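Long-range contacts in transmembrane oligosaccharyl transferase (Archaeoglobus fulgidus, PDB 3WAJ), which belongs to the STT3/AglB family of oligosaccharyl transferases, joining a multi-helix membrane part to a globular C-terminal part and holding a zinc ion: residues K681-D686 with Y770-E775; V18-I23 with A140-A145. All coordinates share one frame; numbering follows the deposited sequence.

Contact 1 (K681-D686 with Y770-E775); sequences KLHLFD and YVKIFE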
loop_
_atom_site.group_PDB
_atom_site.type_symbol
_atom_site.label_atom_id
_atom_site.label_comp_id
_atom_site.label_asym_id
_atom_site.label_seq_id
_atom_site.Cartn_x
_atom_site.Cartn_y
_atom_site.Cartn_z
ATOM N N LYS A 681 -5.757 -11.549 -23.240
ATOM C CA LYS A 681 -4.942 -12.308 -24.188
ATOM C C LYS A 681 -3.773 -12.974 -23.477
ATOM O O LYS A 681 -3.381 -14.080 -23.806
ATOM C CB LYS A 681 -4.419 -11.385 -25.293
ATOM C CG LYS A 681 -5.474 -10.962 -26.290
ATOM C CD LYS A 681 -4.940 -9.927 -27.257
ATOM C CE LYS A 681 -5.966 -9.556 -28.327
ATOM N NZ LYS A 681 -5.383 -8.586 -29.272
ATOM N N LEU A 682 -3.225 -12.278 -22.490
ATOM C CA LEU A 682 -2.098 -12.782 -21.726
ATOM C C LEU A 682 -2.536 -13.827 -20.693
ATOM O O LEU A 682 -2.105 -14.980 -20.725
ATOM C CB LEU A 682 -1.360 -11.619 -21.040
ATOM C CG LEU A 682 -0.479 -10.792 -21.984
ATOM C CD1 LEU A 682 0.002 -9.484 -21.325
ATOM C CD2 LEU A 682 0.716 -11.629 -22.444
ATOM N N HIS A 683 -3.409 -13.435 -19.778
ATOM C CA HIS A 683 -3.703 -14.330 -18.684
ATOM C C HIS A 683 -4.748 -15.367 -19.042
ATOM O O HIS A 683 -4.645 -16.513 -18.600
ATOM C CB HIS A 683 -4.086 -13.587 -17.406
ATOM C CG HIS A 683 -3.722 -14.337 -16.168
ATOM N ND1 HIS A 683 -2.681 -13.955 -15.347
ATOM C CD2 HIS A 683 -4.242 -15.461 -15.628
ATOM C CE1 HIS A 683 -2.586 -14.816 -14.346
ATOM N NE2 HIS A 683 -3.520 -15.741 -14.494
ATOM N N LEU A 684 -5.747 -14.986 -19.837
ATOM C CA LEU A 684 -6.847 -15.913 -20.120
ATOM C C LEU A 684 -6.502 -16.820 -21.294
ATOM O O LEU A 684 -6.667 -18.029 -21.209
ATOM C CB LEU A 684 -8.172 -15.179 -20.351
ATOM C CG LEU A 684 -9.433 -16.057 -20.311
ATOM C CD1 LEU A 684 -10.483 -15.457 -19.406
ATOM C CD2 LEU A 684 -10.011 -16.304 -21.706
ATOM N N PHE A 685 -5.990 -16.244 -22.377
ATOM C CA PHE A 685 -5.613 -17.038 -23.547
ATOM C C PHE A 685 -4.148 -17.500 -23.536
ATOM O O PHE A 685 -3.672 -18.069 -24.525
ATOM C CB PHE A 685 -5.922 -16.265 -24.847
ATOM C CG PHE A 685 -7.382 -15.923 -25.022
ATOM C CD1 PHE A 685 -8.290 -16.880 -25.462
ATOM C CD2 PHE A 685 -7.843 -14.652 -24.748
ATOM C CE1 PHE A 685 -9.636 -16.567 -25.625
ATOM C CE2 PHE A 685 -9.182 -14.333 -24.907
ATOM C CZ PHE A 685 -10.079 -15.294 -25.346
ATOM N N ASP A 686 -3.439 -17.251 -22.430
ATOM C CA ASP A 686 -2.054 -17.699 -22.276
ATOM C C ASP A 686 -1.146 -17.131 -23.354
ATOM O O ASP A 686 -0.133 -17.722 -23.722
ATOM C CB ASP A 686 -1.983 -19.248 -22.218
ATOM C CG ASP A 686 -2.605 -19.813 -20.930
ATOM O OD1 ASP A 686 -2.329 -19.243 -19.845
ATOM O OD2 ASP A 686 -3.408 -20.780 -21.013
ATOM N N TYR A 770 -1.586 -19.027 -10.949
ATOM C CA TYR A 770 -1.913 -17.755 -10.294
ATOM C C TYR A 770 -1.078 -16.611 -10.883
ATOM O O TYR A 770 -1.602 -15.536 -11.189
ATOM C CB TYR A 770 -1.630 -17.872 -8.796
ATOM C CG TYR A 770 -2.267 -16.810 -7.923
ATOM C CD1 TYR A 770 -3.277 -17.139 -7.034
ATOM C CD2 TYR A 770 -1.830 -15.482 -7.952
ATOM C CE1 TYR A 770 -3.848 -16.181 -6.208
ATOM C CE2 TYR A 770 -2.406 -14.519 -7.132
ATOM C CZ TYR A 770 -3.417 -14.880 -6.269
ATOM O OH TYR A 770 -4.003 -13.948 -5.457
ATOM N N VAL A 771 0.223 -16.852 -11.026
ATOM C CA VAL A 771 1.133 -15.851 -11.576
ATOM C C VAL A 771 1.733 -16.360 -12.876
ATOM O O VAL A 771 2.169 -17.504 -12.947
ATOM C CB VAL A 771 2.271 -15.522 -10.596
ATOM C CG1 VAL A 771 3.148 -14.402 -11.163
ATOM C CG2 VAL A 771 1.710 -15.109 -9.253
ATOM N N LYS A 772 1.739 -15.514 -13.904
ATOM C CA LYS A 772 2.347 -15.859 -15.190
ATOM C C LYS A 772 3.347 -14.791 -15.621
ATOM O O LYS A 772 3.104 -13.603 -15.440
ATOM C CB LYS A 772 1.278 -16.060 -16.269
ATOM C CG LYS A 772 0.407 -17.275 -16.041
ATOM C CD LYS A 772 -0.744 -17.273 -17.025
ATOM C CE LYS A 772 -1.877 -18.160 -16.553
ATOM N NZ LYS A 772 -2.821 -18.398 -17.663
ATOM N N ILE A 773 4.468 -15.227 -16.185
ATOM C CA ILE A 773 5.482 -14.309 -16.682
ATOM C C ILE A 773 5.640 -14.456 -18.195
ATOM O O ILE A 773 5.782 -15.561 -18.718
ATOM C CB ILE A 773 6.830 -14.574 -16.006
ATOM C CG1 ILE A 773 6.696 -14.410 -14.498
ATOM C CG2 ILE A 773 7.915 -13.645 -16.530
ATOM C CD1 ILE A 773 7.965 -14.787 -13.739
ATOM N N PHE A 774 5.631 -13.339 -18.901
ATOM C CA PHE A 774 5.841 -13.351 -20.338
ATOM C C PHE A 774 7.082 -12.531 -20.704
ATOM O O PHE A 774 7.458 -11.595 -19.985
ATOM C CB PHE A 774 4.620 -12.772 -21.044
ATOM C CG PHE A 774 3.346 -13.518 -20.756
ATOM C CD1 PHE A 774 2.851 -14.447 -21.670
ATOM C CD2 PHE A 774 2.640 -13.297 -19.573
ATOM C CE1 PHE A 774 1.670 -15.159 -21.414
ATOM C CE2 PHE A 774 1.449 -14.001 -19.310
ATOM C CZ PHE A 774 0.969 -14.935 -20.238
ATOM N N GLU A 775 7.710 -12.879 -21.825
ATOM C CA GLU A 775 8.827 -12.107 -22.349
ATOM C C GLU A 775 8.399 -11.366 -23.602
ATOM O O GLU A 775 7.811 -11.957 -24.519
ATOM C CB GLU A 775 10.026 -13.002 -22.696
ATOM C CG GLU A 775 11.248 -12.205 -23.143
ATOM C CD GLU A 775 12.400 -13.080 -23.599
ATOM O OE1 GLU A 775 12.165 -14.277 -23.898
ATOM O OE2 GLU A 775 13.543 -12.563 -23.668
#

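Contact 2 (V18-I23 with A140-A145); sequences VIAALI and AAFLIA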
loop_
_atom_site.group_PDB
_atom_site.type_symbol
_atom_site.label_atom_id
_atom_site.label_comp_id
_atom_site.label_asym_id
_atom_site.label_seq_id
_atom_site.Cartn_x
_atom_site.Cartn_y
_atom_site.Cartn_z
ATOM N N VAL A 18 3.631 -4.274 32.807
ATOM C CA VAL A 18 4.310 -5.470 32.332
ATOM C C VAL A 18 3.293 -6.494 31.812
ATOM O O VAL A 18 3.617 -7.296 30.942
ATOM C CB VAL A 18 5.237 -6.077 33.409
ATOM C CG1 VAL A 18 6.288 -6.976 32.761
ATOM C CG2 VAL A 18 5.919 -4.978 34.196
ATOM N N ILE A 19 2.063 -6.442 32.324
ATOM C CA ILE A 19 1.000 -7.357 31.891
ATOM C C ILE A 19 0.571 -7.088 30.453
ATOM O O ILE A 19 0.676 -7.959 29.584
ATOM C CB ILE A 19 -0.258 -7.253 32.785
ATOM C CG1 ILE A 19 0.076 -7.637 34.227
ATOM C CG2 ILE A 19 -1.390 -8.121 32.228
ATOM C CD1 ILE A 19 0.801 -8.966 34.340
ATOM N N ALA A 20 0.071 -5.878 30.221
ATOM C CA ALA A 20 -0.307 -5.430 28.885
ATOM C C ALA A 20 0.864 -5.557 27.907
ATOM O O ALA A 20 0.666 -5.934 26.757
ATOM C CB ALA A 20 -0.816 -4.001 28.937
ATOM N N ALA A 21 2.078 -5.262 28.374
ATOM C CA ALA A 21 3.276 -5.425 27.546
ATOM C C ALA A 21 3.432 -6.863 27.072
ATOM O O ALA A 21 4.025 -7.110 26.025
ATOM C CB ALA A 21 4.532 -4.968 28.279
ATOM N N LEU A 22 2.901 -7.806 27.847
ATOM C CA LEU A 22 2.944 -9.224 27.482
ATOM C C LEU A 22 1.780 -9.582 26.557
ATOM O O LEU A 22 1.946 -10.353 25.614
ATOM C CB LEU A 22 2.931 -10.107 28.734
ATOM C CG LEU A 22 4.151 -10.021 29.655
ATOM C CD1 LEU A 22 3.916 -10.814 30.926
ATOM C CD2 LEU A 22 5.419 -10.497 28.958
ATOM N N ILE A 23 0.610 -9.016 26.838
ATOM C CA ILE A 23 -0.556 -9.165 25.977
ATOM C C ILE A 23 -0.250 -8.588 24.595
ATOM O O ILE A 23 -0.741 -9.077 23.569
ATOM C CB ILE A 23 -1.778 -8.441 26.594
ATOM C CG1 ILE A 23 -1.937 -8.854 28.064
ATOM C CG2 ILE A 23 -3.055 -8.708 25.783
ATOM C CD1 ILE A 23 -2.991 -8.089 28.817
ATOM N N ALA A 140 -4.682 3.219 30.556
ATOM C CA ALA A 140 -4.302 3.723 29.244
ATOM C C ALA A 140 -3.339 2.786 28.540
ATOM O O ALA A 140 -3.602 2.336 27.422
ATOM C CB ALA A 140 -3.680 5.087 29.386
ATOM N N ALA A 141 -2.219 2.510 29.199
ATOM C CA ALA A 141 -1.190 1.655 28.630
ATOM C C ALA A 141 -1.731 0.261 28.336
ATOM O O ALA A 141 -1.227 -0.431 27.452
ATOM C CB ALA A 141 -0.004 1.579 29.557
ATOM N N PHE A 142 -2.758 -0.145 29.078
ATOM C CA PHE A 142 -3.376 -1.452 28.869
ATOM C C PHE A 142 -4.288 -1.436 27.647
ATOM O O PHE A 142 -4.375 -2.417 26.912
ATOM C CB PHE A 142 -4.159 -1.891 30.116
ATOM C CG PHE A 142 -4.847 -3.227 29.967
ATOM C CD1 PHE A 142 -4.252 -4.387 30.439
ATOM C CD2 PHE A 142 -6.096 -3.318 29.366
ATOM C CE1 PHE A 142 -4.885 -5.616 30.302
ATOM C CE2 PHE A 142 -6.724 -4.535 29.218
ATOM C CZ PHE A 142 -6.123 -5.688 29.691
ATOM N N LEU A 143 -4.982 -0.326 27.444
ATOM C CA LEU A 143 -5.931 -0.218 26.343
ATOM C C LEU A 143 -5.251 -0.118 24.983
ATOM O O LEU A 143 -5.727 -0.697 24.002
ATOM C CB LEU A 143 -6.882 0.957 26.568
ATOM C CG LEU A 143 -7.894 0.713 27.687
ATOM C CD1 LEU A 143 -8.840 1.882 27.804
ATOM C CD2 LEU A 143 -8.661 -0.571 27.416
ATOM N N ILE A 144 -4.133 0.600 24.921
ATOM C CA ILE A 144 -3.404 0.743 23.660
ATOM C C ILE A 144 -2.750 -0.585 23.287
ATOM O O ILE A 144 -2.532 -0.873 22.110
ATOM C CB ILE A 144 -2.357 1.891 23.718
ATOM C CG1 ILE A 144 -1.917 2.312 22.305
ATOM C CG2 ILE A 144 -1.168 1.524 24.618
ATOM C CD1 ILE A 144 -3.037 2.908 21.458
ATOM N N ALA A 145 -2.467 -1.404 24.298
ATOM C CA ALA A 145 -1.862 -2.710 24.076
ATOM C C ALA A 145 -2.828 -3.695 23.411
ATOM O O ALA A 145 -2.406 -4.721 22.885
ATOM C CB ALA A 145 -1.319 -3.282 25.382
#

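Contact 1 (K681-D686 with Y770-E775)
Leu682 and Phe774 pack tightly at one end of this contact. The leucine methyl CD2 sits above the middle of the phenyl ring, 3.5 Å from its centroid and only 9° off the ring normal, a clear CH-pi contact. The tip of the ring meets the helix backbone at a carbonyl, Phe774 CZ lying 3.1 Å from Leu682 O, while Asp686 O lies in the ring plane at its edge. A flat, apolar side chain suits this place, since it can meet a methyl with its face and a carbonyl with its rim. Phe774 and Lys772 both face helix 678-684, as alternate residues of a strand do, so the helix packs against one face of the mixed sheet in the globular C-terminal part. In that sheet strand 771-776 runs antiparallel between strands 605-611 and 693-698. Lys772, extended beyond CG, crosses this interface with its polar tip. NZ donates to His683 O at 2.8 Å, in the carbonyl plane and on a lone pair (C=O...N angle 144°), and forms a salt bridge with Asp686 OD1, modelled so short that its exact length is doubtful. The carbonyl at the helix end and the carboxylate would together be expected to favour a charged ammonium. The other oxygen, Asp686 OD2, forms a second salt bridge with Arg805, so the buried carboxylate is matched by two cations. On the way, Lys772 CE lies over the His683 face, 3.9 Å from the centroid and offset toward the rim. A hydrogen bond between His683 ND1 and Ser610 OG helps fix the ring's turn. Toward Tyr770 the fit slackens: Tyr770 O reaches the imidazole edge, 3.4 Å from His683 CE1. Tyr770 itself is partly exposed; its side chain sets out away from the helix and makes no contact with residues 681-686.

Contact 2 (V18-I23 with A140-A145)
Ile23, which packs on Phe142, gives its backbone N to Ile19 O at 2.9 Å, and the same oxygen takes Leu22 N at 2.8 Å. Gripped by two donors, this carbonyl helps close the first turn of helix 19-30, in which the three-residue spacing of Ala20 and Ile23 brings both onto the same side. That side runs along helix 134-144 almost parallel, the short segments differing in direction by 4° with their axes 8.7 Å apart. Alanine makes such closeness possible. Ala20 CB nestles against the neighbouring backbone, 3.6 Å from Phe142 CA, and meets Ala145 CB at 3.7 Å; a small methyl on each side lets the helices approach without a bulky branch between them. Phe142 flanks this pair. Its CG lies anti to the backbone N (chi1 179°), which carries the ring alongside Ala20 and toward Ile23, whose CD1 approaches Phe142 CE1 obliquely at 3.5 Å. The extended CG1-CD1 arm of Ile23 makes this contact with the ring. Helix 474-491 adds Tyr486 against Ile23 and Ile482 against Phe142, placing the contact within the helical bundle of the STT3 membrane part, a GT-C fold. The touching side chains are all hydrocarbon, so the helices probably adhere through shape and dispersion, a chemistry consistent with a lipid-embedded setting.

Contacts 1 and 2 lie on opposite sides of the chain's centre, 48 Å apart between their own centres and about 30 Å between nearest atoms, so neither touches the other. They follow in series along the chain: 18-23 with 140-145 closes before 681-686 with 770-775 opens. Contact 2 belongs to the membrane bundle, contact 1 to the globular C-terminal part, and they differ accordingly, apolar helix packing against helix-on-sheet packing with a buried ion pair. The zinc ion, held by Asp47, Asp161 and His163, relates by sequence to contact 2: Asp47 falls within the span that contact closes, and the other two ligands follow soon after Ala145.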